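Local coordinates for protein polymerase X (Deinococcus radiodurans, PDB 2W9M) that probably catalyses template-directed DNA synthesis from deoxynucleoside triphosphates as a family X DNA polymerase, and binds zinc ions in a C-terminal phosphatase-like domain, at residues Arg125-Glu129 with Ser130-Ala134. Numbering follows the deposited sequence.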
loop_
_atom_site.group_PDB
_atom_site.type_symbol
_atom_site.label_atom_id
_atom_site.label_comp_id
_atom_site.label_asym_id
_atom_site.label_seq_id
_atom_site.Cartn_x
_atom_site.Cartn_y
_atom_site.Cartn_z
ATOM N N ARG A 125 -9.818 -11.938 4.414
ATOM C CA ARG A 125 -10.734 -12.694 3.567
ATOM C C ARG A 125 -10.114 -14.011 3.116
ATOM O O ARG A 125 -10.796 -15.030 3.024
ATOM C CB ARG A 125 -11.151 -11.879 2.349
ATOM C CG ARG A 125 -11.951 -12.685 1.354
ATOM C CD ARG A 125 -11.877 -12.090 -0.030
ATOM N NE ARG A 125 -11.680 -13.143 -1.015
ATOM C CZ ARG A 125 -10.504 -13.436 -1.557
ATOM N NH1 ARG A 125 -9.431 -12.737 -1.223
ATOM N NH2 ARG A 125 -10.401 -14.415 -2.441
ATOM N N GLU A 126 -8.818 -13.986 2.841
ATOM C CA GLU A 126 -8.107 -15.201 2.468
ATOM C C GLU A 126 -7.986 -16.149 3.657
ATOM O O GLU A 126 -8.117 -17.367 3.509
ATOM C CB GLU A 126 -6.721 -14.863 1.921
ATOM C CG GLU A 126 -6.758 -14.102 0.608
ATOM C CD GLU A 126 -5.435 -13.438 0.278
ATOM O OE1 GLU A 126 -4.614 -13.246 1.203
ATOM O OE2 GLU A 126 -5.216 -13.105 -0.906
ATOM N N ALA A 127 -7.737 -15.589 4.837
ATOM C CA ALA A 127 -7.609 -16.396 6.046
ATOM C C ALA A 127 -8.906 -17.134 6.334
ATOM O O ALA A 127 -8.889 -18.283 6.770
ATOM C CB ALA A 127 -7.219 -15.533 7.228
ATOM N N ALA A 128 -10.029 -16.470 6.081
ATOM C CA ALA A 128 -11.335 -17.092 6.251
ATOM C C ALA A 128 -11.498 -18.222 5.236
ATOM O O ALA A 128 -11.947 -19.318 5.569
ATOM C CB ALA A 128 -12.447 -16.056 6.088
ATOM N N GLU A 129 -11.117 -17.934 3.998
ATOM C CA GLU A 129 -11.209 -18.877 2.891
ATOM C C GLU A 129 -10.478 -20.187 3.190
ATOM O O GLU A 129 -10.984 -21.270 2.908
ATOM C CB GLU A 129 -10.582 -18.241 1.653
ATOM C CG GLU A 129 -11.170 -18.669 0.330
ATOM C CD GLU A 129 -12.206 -17.689 -0.168
ATOM O OE1 GLU A 129 -13.041 -17.247 0.647
ATOM O OE2 GLU A 129 -12.180 -17.358 -1.372
ATOM N N SER A 130 -9.286 -20.078 3.768
ATOM C CA SER A 130 -8.368 -21.212 3.858
ATOM C C SER A 130 -8.467 -22.017 5.149
ATOM O O SER A 130 -7.803 -23.043 5.295
ATOM C CB SER A 130 -6.929 -20.731 3.683
ATOM O OG SER A 130 -6.485 -20.023 4.825
ATOM N N GLY A 131 -9.283 -21.550 6.087
ATOM C CA GLY A 131 -9.403 -22.202 7.377
ATOM C C GLY A 131 -8.396 -21.668 8.381
ATOM O O GLY A 131 -8.450 -21.993 9.567
ATOM N N GLU A 132 -7.469 -20.844 7.904
ATOM C CA GLU A 132 -6.442 -20.269 8.768
ATOM C C GLU A 132 -7.056 -19.448 9.902
ATOM O O GLU A 132 -6.594 -19.497 11.045
ATOM C CB GLU A 132 -5.488 -19.405 7.944
ATOM C CG GLU A 132 -4.426 -18.692 8.757
ATOM C CD GLU A 132 -3.511 -17.829 7.898
ATOM O OE1 GLU A 132 -2.630 -17.147 8.468
ATOM O OE2 GLU A 132 -3.673 -17.831 6.656
ATOM N N LEU A 133 -8.107 -18.700 9.576
ATOM C CA LEU A 133 -8.785 -17.846 10.542
ATOM C C LEU A 133 -9.400 -18.688 11.647
ATOM O O LEU A 133 -9.181 -18.429 12.832
ATOM C CB LEU A 133 -9.877 -17.031 9.854
ATOM C CG LEU A 133 -10.148 -15.623 10.380
ATOM C CD1 LEU A 133 -11.517 -15.161 9.920
ATOM C CD2 LEU A 133 -10.050 -15.568 11.889
ATOM N N ALA A 134 -10.172 -19.697 11.254
ATOM C CA ALA A 134 -10.838 -20.572 12.214
ATOM C C ALA A 134 -9.828 -21.249 13.138
ATOM O O ALA A 134 -10.128 -21.530 14.296
ATOM C CB ALA A 134 -11.679 -21.614 11.489
HETATM O O HOH W 1 -11.079 -20.063 8.699
#
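Ser-130 closes the last turn of helix 121-130, its backbone N donating to Glu-126 O at 3.0 Å with a bent N-H...O angle of 139°. Its hydroxyl, turned between its own backbone N and carbonyl carbon (chi1 72°), folds back over the helix end: OG gives the same Glu-126 O a second, weak bond at 3.4 Å and weakly accepts the N-H of Glu-132. Gly-131, with positive phi (89°), ends the helix and turns the chain aside. Beyond it Leu-133 N reaches back to Ala-127 O at 2.9 Å; the bond is straight at N-H but arrives from above the carbonyl plane. Gly-131 to Ala-134 belong to a helix-hairpin-helix motif (131-150) that includes part of helix 141-157. A water links Ala-134 to the helix end, accepting from Ala-134 N at 2.7 Å and donating weakly to Ala-128 O. Under the polar turn, Leu-133 lays its CB 4.0 Å from Ala-127 CB, while its CD1 branch meets Ala-128 CB. Glu-132, fully extended, runs alongside Ala-127, its OE1 in a salt bridge with Arg-123. Glu-129 leads away: OE2 bonds Tyr-228 OH and makes a long salt bridge to Arg-125, which also pairs with Glu-122, Glu-172 and Glu-229.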